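Local coordinates for bifunctional protein PutA (Bdellovibrio bacteriovorus, PDB 5UR2), which probably oxidises proline to glutamate in two steps, through a flavin-dependent proline dehydrogenase and an NAD-dependent L-glutamate gamma-semialdehyde dehydrogenase, at residues Q7-L18 with S439-P447; L169-E178 with A189-V197. All coordinates share one frame; numbering follows the deposited sequence.

Contact 1: Q7-L18 with S439-P447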
loop_
_atom_site.group_PDB
_atom_site.type_symbol
_atom_site.label_atom_id
_atom_site.label_comp_id
_atom_site.label_asym_id
_atom_site.label_seq_id
_atom_site.Cartn_x
_atom_site.Cartn_y
_atom_site.Cartn_z
ATOM N N GLN B 7 -19.748 -32.525 -46.325
ATOM C CA GLN B 7 -18.635 -31.604 -46.146
ATOM C C GLN B 7 -17.692 -31.637 -47.340
ATOM O O GLN B 7 -17.110 -30.608 -47.698
ATOM C CB GLN B 7 -17.909 -31.916 -44.837
ATOM C CG GLN B 7 -18.812 -31.662 -43.619
ATOM C CD GLN B 7 -19.464 -30.268 -43.655
ATOM O OE1 GLN B 7 -18.822 -29.269 -43.985
ATOM N NE2 GLN B 7 -20.763 -30.218 -43.373
ATOM N N SER B 8 -17.524 -32.807 -47.964
ATOM C CA SER B 8 -16.708 -32.891 -49.170
ATOM C C SER B 8 -17.363 -32.186 -50.352
ATOM O O SER B 8 -16.660 -31.635 -51.205
ATOM C CB SER B 8 -16.424 -34.351 -49.518
ATOM O OG SER B 8 -17.179 -34.741 -50.654
ATOM N N GLN B 9 -18.693 -32.222 -50.452
ATOM C CA GLN B 9 -19.351 -31.531 -51.560
ATOM C C GLN B 9 -19.327 -30.019 -51.369
ATOM O O GLN B 9 -19.240 -29.267 -52.347
ATOM C CB GLN B 9 -20.786 -32.012 -51.708
ATOM C CG GLN B 9 -20.930 -33.518 -51.795
ATOM C CD GLN B 9 -22.347 -33.956 -52.134
ATOM O OE1 GLN B 9 -23.044 -33.311 -52.923
ATOM N NE2 GLN B 9 -22.778 -35.060 -51.535
ATOM N N ILE B 10 -19.411 -29.555 -50.123
ATOM C CA ILE B 10 -19.289 -28.124 -49.861
ATOM C C ILE B 10 -17.886 -27.637 -50.229
ATOM O O ILE B 10 -17.725 -26.627 -50.925
ATOM C CB ILE B 10 -19.654 -27.822 -48.397
ATOM C CG1 ILE B 10 -21.145 -28.104 -48.188
ATOM C CG2 ILE B 10 -19.319 -26.380 -48.038
ATOM C CD1 ILE B 10 -21.583 -28.037 -46.760
ATOM N N VAL B 11 -16.854 -28.378 -49.807
ATOM C CA VAL B 11 -15.481 -28.008 -50.159
ATOM C C VAL B 11 -15.326 -27.899 -51.670
ATOM O O VAL B 11 -14.658 -26.986 -52.175
ATOM C CB VAL B 11 -14.475 -29.004 -49.551
ATOM C CG1 VAL B 11 -13.085 -28.807 -50.157
ATOM C CG2 VAL B 11 -14.404 -28.814 -48.054
ATOM N N SER B 12 -15.931 -28.830 -52.415
ATOM C CA SER B 12 -15.856 -28.787 -53.876
ATOM C C SER B 12 -16.484 -27.516 -54.435
ATOM O O SER B 12 -15.946 -26.909 -55.369
ATOM C CB SER B 12 -16.525 -30.026 -54.480
ATOM O OG SER B 12 -15.838 -31.196 -54.087
ATOM N N ARG B 13 -17.654 -27.128 -53.919
ATOM C CA ARG B 13 -18.294 -25.915 -54.413
ATOM C C ARG B 13 -17.438 -24.687 -54.129
ATOM O O ARG B 13 -17.316 -23.796 -54.979
ATOM C CB ARG B 13 -19.684 -25.761 -53.801
ATOM C CG ARG B 13 -20.409 -24.518 -54.274
ATOM C CD ARG B 13 -20.608 -24.582 -55.776
ATOM N NE ARG B 13 -21.214 -25.845 -56.180
ATOM C CZ ARG B 13 -22.523 -26.066 -56.247
ATOM N NH1 ARG B 13 -23.378 -25.093 -55.952
ATOM N NH2 ARG B 13 -22.974 -27.264 -56.622
ATOM N N GLY B 14 -16.833 -24.629 -52.937
ATOM C CA GLY B 14 -15.951 -23.518 -52.617
ATOM C C GLY B 14 -14.733 -23.459 -53.520
ATOM O O GLY B 14 -14.290 -22.375 -53.916
ATOM N N GLU B 15 -14.194 -24.626 -53.889
ATOM C CA GLU B 15 -13.053 -24.653 -54.797
ATOM C C GLU B 15 -13.428 -24.117 -56.174
ATOM O O GLU B 15 -12.636 -23.402 -56.800
ATOM C CB GLU B 15 -12.498 -26.075 -54.904
ATOM C CG GLU B 15 -11.783 -26.554 -53.645
ATOM C CD GLU B 15 -11.337 -28.006 -53.741
ATOM O OE1 GLU B 15 -11.719 -28.675 -54.720
ATOM O OE2 GLU B 15 -10.602 -28.475 -52.844
ATOM N N GLU B 16 -14.637 -24.434 -56.655
ATOM C CA GLU B 16 -15.094 -23.867 -57.922
ATOM C C GLU B 16 -15.198 -22.352 -57.843
ATOM O O GLU B 16 -14.733 -21.648 -58.746
ATOM C CB GLU B 16 -16.446 -24.456 -58.314
ATOM C CG GLU B 16 -17.075 -23.795 -59.540
ATOM C CD GLU B 16 -18.494 -24.287 -59.818
ATOM O OE1 GLU B 16 -18.930 -25.259 -59.153
ATOM O OE2 GLU B 16 -19.159 -23.714 -60.713
ATOM N N ILE B 17 -15.763 -21.835 -56.745
ATOM C CA ILE B 17 -15.947 -20.392 -56.600
ATOM C C ILE B 17 -14.602 -19.681 -56.594
ATOM O O ILE B 17 -14.420 -18.661 -57.269
ATOM C CB ILE B 17 -16.765 -20.086 -55.326
ATOM C CG1 ILE B 17 -18.215 -20.557 -55.501
ATOM C CG2 ILE B 17 -16.669 -18.612 -54.947
ATOM C CD1 ILE B 17 -19.031 -20.488 -54.220
ATOM N N LEU B 18 -13.630 -20.221 -55.864
ATOM C CA LEU B 18 -12.308 -19.607 -55.834
ATOM C C LEU B 18 -11.592 -19.736 -57.179
ATOM O O LEU B 18 -10.800 -18.858 -57.548
ATOM C CB LEU B 18 -11.479 -20.218 -54.705
ATOM C CG LEU B 18 -12.031 -19.912 -53.301
ATOM C CD1 LEU B 18 -11.421 -20.817 -52.253
ATOM C CD2 LEU B 18 -11.789 -18.473 -52.919
ATOM N N SER B 439 -4.291 -21.533 -46.641
ATOM C CA SER B 439 -4.546 -22.549 -47.658
ATOM C C SER B 439 -6.040 -22.674 -47.943
ATOM O O SER B 439 -6.892 -22.321 -47.121
ATOM C CB SER B 439 -3.993 -23.905 -47.225
ATOM O OG SER B 439 -4.702 -24.412 -46.103
ATOM N N MET B 440 -6.346 -23.221 -49.124
ATOM C CA MET B 440 -7.734 -23.421 -49.519
ATOM C C MET B 440 -8.437 -24.407 -48.601
ATOM O O MET B 440 -9.635 -24.265 -48.325
ATOM C CB MET B 440 -7.801 -23.938 -50.944
ATOM C CG MET B 440 -9.163 -23.839 -51.567
ATOM S SD MET B 440 -9.070 -24.453 -53.254
ATOM C CE MET B 440 -9.872 -23.171 -54.187
ATOM N N ALA B 441 -7.716 -25.428 -48.135
ATOM C CA ALA B 441 -8.326 -26.400 -47.237
ATOM C C ALA B 441 -8.723 -25.755 -45.914
ATOM O O ALA B 441 -9.813 -26.018 -45.396
ATOM C CB ALA B 441 -7.376 -27.576 -47.016
ATOM N N GLU B 442 -7.868 -24.885 -45.369
ATOM C CA GLU B 442 -8.218 -24.178 -44.145
ATOM C C GLU B 442 -9.372 -23.215 -44.385
ATOM O O GLU B 442 -10.249 -23.069 -43.532
ATOM C CB GLU B 442 -7.001 -23.438 -43.589
ATOM N N LEU B 443 -9.406 -22.565 -45.549
ATOM C CA LEU B 443 -10.465 -21.595 -45.810
ATOM C C LEU B 443 -11.830 -22.251 -45.954
ATOM O O LEU B 443 -12.848 -21.613 -45.676
ATOM C CB LEU B 443 -10.158 -20.782 -47.069
ATOM C CG LEU B 443 -8.999 -19.771 -47.056
ATOM C CD1 LEU B 443 -8.695 -19.331 -48.493
ATOM C CD2 LEU B 443 -9.279 -18.566 -46.170
ATOM N N LEU B 444 -11.883 -23.496 -46.413
ATOM C CA LEU B 444 -13.149 -24.137 -46.742
ATOM C C LEU B 444 -13.577 -25.202 -45.744
ATOM O O LEU B 444 -14.589 -25.870 -45.982
ATOM C CB LEU B 444 -13.071 -24.763 -48.138
ATOM C CG LEU B 444 -12.865 -23.796 -49.299
ATOM C CD1 LEU B 444 -12.876 -24.587 -50.585
ATOM C CD2 LEU B 444 -13.961 -22.734 -49.330
ATOM N N LYS B 445 -12.834 -25.394 -44.657
ATOM C CA LYS B 445 -13.106 -26.495 -43.744
ATOM C C LYS B 445 -14.401 -26.258 -42.967
ATOM O O LYS B 445 -14.874 -25.126 -42.801
ATOM C CB LYS B 445 -11.956 -26.685 -42.755
ATOM C CG LYS B 445 -12.053 -25.779 -41.527
ATOM C CD LYS B 445 -10.960 -26.084 -40.507
ATOM C CE LYS B 445 -11.236 -25.397 -39.171
ATOM N NZ LYS B 445 -11.183 -23.907 -39.271
ATOM N N ASP B 446 -14.962 -27.353 -42.486
ATOM C CA ASP B 446 -16.213 -27.307 -41.746
ATOM C C ASP B 446 -15.990 -26.607 -40.409
ATOM O O ASP B 446 -15.223 -27.110 -39.581
ATOM C CB ASP B 446 -16.738 -28.742 -41.570
ATOM C CG ASP B 446 -18.063 -28.811 -40.816
ATOM O OD1 ASP B 446 -18.635 -27.754 -40.469
ATOM O OD2 ASP B 446 -18.549 -29.940 -40.602
ATOM N N PRO B 447 -16.644 -25.467 -40.149
ATOM C CA PRO B 447 -16.453 -24.793 -38.851
ATOM C C PRO B 447 -16.869 -25.643 -37.670
ATOM O O PRO B 447 -16.364 -25.429 -36.552
ATOM C CB PRO B 447 -17.338 -23.542 -38.971
ATOM C CG PRO B 447 -18.375 -23.924 -40.011
ATOM C CD PRO B 447 -17.646 -24.783 -40.991
#
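L444 fits as a knob into a hole on the surface of helix 6-22, among V11, G14, E15 and L18. Its CB lies beside V11 CG2, at 4.3 Å, and CG leads inward to the fork. CD1 settles against the helix backbone, 3.4 Å from V11 O and close to E15 N, covering the helical bond between them; E15 CG closes in from the flank, 3.8 Å from this methyl. CD2 takes the other branch, to G14 CA at 3.9 Å, with L18 CD1 farther off. G14, lacking a side chain, lets the leucine come this close.

One turn earlier, M440 holds CG anti to its backbone N (chi1 -165°), which extends its chain over the helix. SD passes E15 CG at 3.5 Å, and CE then meets L18 end-on, its 3.4 Å from L18 CB being tighter than usual for carbons. S439 N-caps the short helix 440-444 by accepting from E442 N.

At the far end two polar groups stack without bonding to each other. The amide of Q7 lies on the carboxylate of D446, their planes 19° apart and Q7 CD 3.2 Å from D446 OD2. R358 donates to Q7 OE1 and to L444 O, and probably eases the closeness of the two acceptor oxygens, Q7 OE1 and D446 OD2; A448 N binds D446 OD1.

The axes of segments 7-18 and 440-444 approach to 10.1 Å, with N-to-C directions 117° apart. Helix 6-22, of the PutA N-terminal domain, packs here on the chain that follows the last barrel strand. On a neighbouring flank it meets helix 357-369 through I10, R13 and I17, while L18 and L443 touch K433 of helix 429-434 and P447 leans on helix 327-343.

Contact 2: L169-E178 with A189-V197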
loop_
_atom_site.group_PDB
_atom_site.type_symbol
_atom_site.label_atom_id
_atom_site.label_comp_id
_atom_site.label_asym_id
_atom_site.label_seq_id
_atom_site.Cartn_x
_atom_site.Cartn_y
_atom_site.Cartn_z
ATOM N N LEU B 169 -37.776 6.947 -54.495
ATOM C CA LEU B 169 -37.175 5.800 -55.183
ATOM C C LEU B 169 -38.228 4.944 -55.884
ATOM O O LEU B 169 -38.005 4.475 -57.010
ATOM C CB LEU B 169 -36.359 4.948 -54.215
ATOM C CG LEU B 169 -34.854 4.934 -54.456
ATOM C CD1 LEU B 169 -34.162 3.926 -53.544
ATOM C CD2 LEU B 169 -34.580 4.615 -55.917
ATOM N N ALA B 170 -39.368 4.705 -55.231
ATOM C CA ALA B 170 -40.445 3.989 -55.909
ATOM C C ALA B 170 -40.873 4.726 -57.176
ATOM O O ALA B 170 -41.076 4.104 -58.230
ATOM C CB ALA B 170 -41.641 3.798 -54.970
ATOM N N LYS B 171 -40.957 6.059 -57.102
ATOM C CA LYS B 171 -41.368 6.852 -58.256
ATOM C C LYS B 171 -40.382 6.706 -59.411
ATOM O O LYS B 171 -40.785 6.501 -60.559
ATOM C CB LYS B 171 -41.526 8.320 -57.857
ATOM C CG LYS B 171 -41.950 9.248 -59.017
ATOM C CD LYS B 171 -43.259 8.804 -59.682
ATOM C CE LYS B 171 -44.443 8.841 -58.715
ATOM N NZ LYS B 171 -45.677 8.251 -59.327
ATOM N N ASP B 172 -39.083 6.813 -59.131
ATOM C CA ASP B 172 -38.107 6.656 -60.207
ATOM C C ASP B 172 -38.115 5.231 -60.760
ATOM O O ASP B 172 -37.950 5.029 -61.969
ATOM C CB ASP B 172 -36.712 7.053 -59.721
ATOM C CG ASP B 172 -35.741 7.286 -60.865
ATOM O OD1 ASP B 172 -35.766 8.396 -61.443
ATOM O OD2 ASP B 172 -34.950 6.377 -61.185
ATOM N N ALA B 173 -38.315 4.231 -59.898
ATOM C CA ALA B 173 -38.289 2.848 -60.361
ATOM C C ALA B 173 -39.462 2.490 -61.267
ATOM O O ALA B 173 -39.419 1.443 -61.924
ATOM C CB ALA B 173 -38.243 1.899 -59.169
ATOM N N GLU B 174 -40.488 3.333 -61.348
ATOM C CA GLU B 174 -41.569 3.062 -62.295
ATOM C C GLU B 174 -41.056 2.968 -63.732
ATOM O O GLU B 174 -41.654 2.269 -64.555
ATOM C CB GLU B 174 -42.654 4.139 -62.192
ATOM C CG GLU B 174 -43.433 4.105 -60.882
ATOM C CD GLU B 174 -44.423 5.241 -60.767
ATOM O OE1 GLU B 174 -44.647 5.941 -61.771
ATOM O OE2 GLU B 174 -44.970 5.450 -59.668
ATOM N N LYS B 175 -39.954 3.644 -64.053
ATOM C CA LYS B 175 -39.443 3.636 -65.419
ATOM C C LYS B 175 -38.383 2.566 -65.663
ATOM O O LYS B 175 -37.924 2.422 -66.801
ATOM C CB LYS B 175 -38.878 5.022 -65.779
ATOM N N TRP B 176 -38.016 1.783 -64.649
ATOM C CA TRP B 176 -36.935 0.813 -64.788
ATOM C C TRP B 176 -37.399 -0.407 -65.581
ATOM O O TRP B 176 -38.502 -0.919 -65.367
ATOM C CB TRP B 176 -36.445 0.360 -63.412
ATOM C CG TRP B 176 -35.866 1.444 -62.540
ATOM C CD1 TRP B 176 -35.673 2.766 -62.867
ATOM C CD2 TRP B 176 -35.419 1.300 -61.186
ATOM N NE1 TRP B 176 -35.127 3.443 -61.799
ATOM C CE2 TRP B 176 -34.956 2.568 -60.758
ATOM C CE3 TRP B 176 -35.364 0.221 -60.293
ATOM C CZ2 TRP B 176 -34.460 2.787 -59.473
ATOM C CZ3 TRP B 176 -34.859 0.439 -59.015
ATOM C CH2 TRP B 176 -34.411 1.716 -58.620
ATOM N N ASP B 177 -36.561 -0.858 -66.514
ATOM C CA ASP B 177 -36.821 -2.116 -67.199
ATOM C C ASP B 177 -36.594 -3.291 -66.247
ATOM O O ASP B 177 -35.830 -3.196 -65.283
ATOM C CB ASP B 177 -35.925 -2.260 -68.427
ATOM C CG ASP B 177 -36.169 -1.181 -69.464
ATOM O OD1 ASP B 177 -37.162 -0.429 -69.335
ATOM O OD2 ASP B 177 -35.372 -1.101 -70.421
ATOM N N GLU B 178 -37.260 -4.414 -66.531
ATOM C CA GLU B 178 -37.141 -5.595 -65.683
ATOM C C GLU B 178 -35.855 -6.367 -65.969
ATOM O O GLU B 178 -35.529 -6.650 -67.129
ATOM C CB GLU B 178 -38.335 -6.533 -65.872
ATOM C CG GLU B 178 -38.480 -7.521 -64.718
ATOM C CD GLU B 178 -39.260 -8.778 -65.082
ATOM O OE1 GLU B 178 -39.070 -9.297 -66.205
ATOM O OE2 GLU B 178 -40.032 -9.272 -64.228
ATOM N N ALA B 189 -42.868 -11.872 -59.238
ATOM C CA ALA B 189 -42.150 -10.606 -59.229
ATOM C C ALA B 189 -41.670 -10.249 -57.824
ATOM O O ALA B 189 -42.297 -10.596 -56.819
ATOM C CB ALA B 189 -43.035 -9.481 -59.766
ATOM N N LEU B 190 -40.543 -9.538 -57.768
ATOM C CA LEU B 190 -39.988 -8.997 -56.535
ATOM C C LEU B 190 -39.969 -7.475 -56.590
ATOM O O LEU B 190 -39.877 -6.885 -57.675
ATOM C CB LEU B 190 -38.558 -9.494 -56.291
ATOM C CG LEU B 190 -38.345 -10.996 -56.138
ATOM C CD1 LEU B 190 -36.861 -11.312 -56.014
ATOM C CD2 LEU B 190 -39.109 -11.492 -54.933
ATOM N N PRO B 191 -40.012 -6.809 -55.440
ATOM C CA PRO B 191 -39.854 -5.356 -55.450
ATOM C C PRO B 191 -38.516 -4.978 -56.065
ATOM O O PRO B 191 -37.498 -5.625 -55.815
ATOM C CB PRO B 191 -39.932 -4.982 -53.966
ATOM C CG PRO B 191 -40.687 -6.124 -53.337
ATOM C CD PRO B 191 -40.305 -7.335 -54.097
ATOM N N LYS B 192 -38.535 -3.947 -56.913
ATOM C CA LYS B 192 -37.296 -3.403 -57.451
ATOM C C LYS B 192 -36.611 -2.441 -56.486
ATOM O O LYS B 192 -35.434 -2.118 -56.691
ATOM C CB LYS B 192 -37.561 -2.674 -58.764
ATOM C CG LYS B 192 -37.960 -3.573 -59.898
ATOM C CD LYS B 192 -38.249 -2.740 -61.131
ATOM C CE LYS B 192 -38.933 -3.564 -62.192
ATOM N NZ LYS B 192 -40.375 -3.639 -61.837
ATOM N N VAL B 193 -37.312 -1.984 -55.447
ATOM C CA VAL B 193 -36.791 -1.017 -54.492
ATOM C C VAL B 193 -36.871 -1.628 -53.103
ATOM O O VAL B 193 -37.900 -2.196 -52.727
ATOM C CB VAL B 193 -37.563 0.314 -54.547
ATOM C CG1 VAL B 193 -37.098 1.246 -53.422
ATOM C CG2 VAL B 193 -37.384 0.966 -55.897
ATOM N N ASN B 194 -35.782 -1.512 -52.349
ATOM C CA ASN B 194 -35.605 -2.197 -51.075
ATOM C C ASN B 194 -34.892 -1.223 -50.150
ATOM O O ASN B 194 -33.820 -0.723 -50.499
ATOM C CB ASN B 194 -34.800 -3.491 -51.290
ATOM C CG ASN B 194 -34.707 -4.374 -50.041
ATOM O OD1 ASN B 194 -34.322 -3.917 -48.961
ATOM N ND2 ASN B 194 -35.018 -5.663 -50.205
ATOM N N VAL B 195 -35.484 -0.919 -48.994
ATOM C CA VAL B 195 -34.846 -0.003 -48.057
ATOM C C VAL B 195 -34.692 -0.701 -46.710
ATOM O O VAL B 195 -35.494 -1.562 -46.330
ATOM C CB VAL B 195 -35.597 1.348 -47.898
ATOM C CG1 VAL B 195 -35.891 1.969 -49.259
ATOM C CG2 VAL B 195 -36.858 1.215 -47.041
ATOM N N SER B 196 -33.607 -0.355 -46.015
ATOM C CA SER B 196 -33.291 -0.870 -44.692
ATOM C C SER B 196 -33.390 0.259 -43.687
ATOM O O SER B 196 -32.927 1.373 -43.955
ATOM C CB SER B 196 -31.886 -1.475 -44.636
ATOM O OG SER B 196 -31.816 -2.648 -45.428
ATOM N N VAL B 197 -33.974 -0.052 -42.528
ATOM C CA VAL B 197 -34.302 0.899 -41.477
ATOM C C VAL B 197 -33.657 0.518 -40.146
ATOM O O VAL B 197 -33.706 -0.643 -39.740
ATOM C CB VAL B 197 -35.835 0.994 -41.313
ATOM C CG1 VAL B 197 -36.204 1.993 -40.221
ATOM C CG2 VAL B 197 -36.484 1.390 -42.631
#
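All three apolar side-chain pairs run through V193, its two methyls dividing the work. CG2 presses on A173 CB at 3.5 Å and lies 4.0 Å from W176 CZ3, while CG1 rests against L169 CB at 3.9 Å. With CG1 anti to the backbone N (chi1 173°), the fork straddles L169 and A173, near the C-terminal end of helix 152-173.

This is the return arm of a beta-alpha-beta crossover in the TIM-barrel fold of the proline dehydrogenase domain: strand 138-144 leads into helix 152-173, and the chain comes back as strand 194-197, parallel and adjacent to the first. L169 also touches F140 and V142 of that first strand, so its side chain joins the helix to the barrel wall.

The tryptophan ring is met differently. K192 O approaches the ring edge near its plane, 3.5 Å from W176 CZ3, and the lysine chain runs antiparallel to the indole, with its CB 3.9 Å from W176 CE3. A173 CA sits over the ring centre on one face, placed by the type I turn from A173 to W176.

Among polar interactions, W176 NE1 donates to D172 OD2 at 3.0 Å, with an N-H...O angle of 158°, fixing the ring's rotation; the bond arrives on the anti side of a carboxylate also salt-bridged to K131. E178 pairs with R184, its OE2 remaining 6.1 Å from K192 NZ.

How the contacts relate
The four segments follow one another as 7-18, 169-178, 189-197 and 439-447, so contact 2 falls within the long span that contact 1 bridges. Their centres are 36 Å apart, the nearest atoms about 19 Å. Both lie on the proline dehydrogenase half of the chain. Contact 2 is local, within one beta-alpha-beta unit at the start of the eight-stranded barrel. Contact 1 instead joins segments about 420 residues apart, one on each side of the barrel in sequence, outside helix 357-369, which comes after the sixth strand. The L444 side chain of contact 1 is about 11 Å from the modified flavin, and neither contact lies at an annotated site.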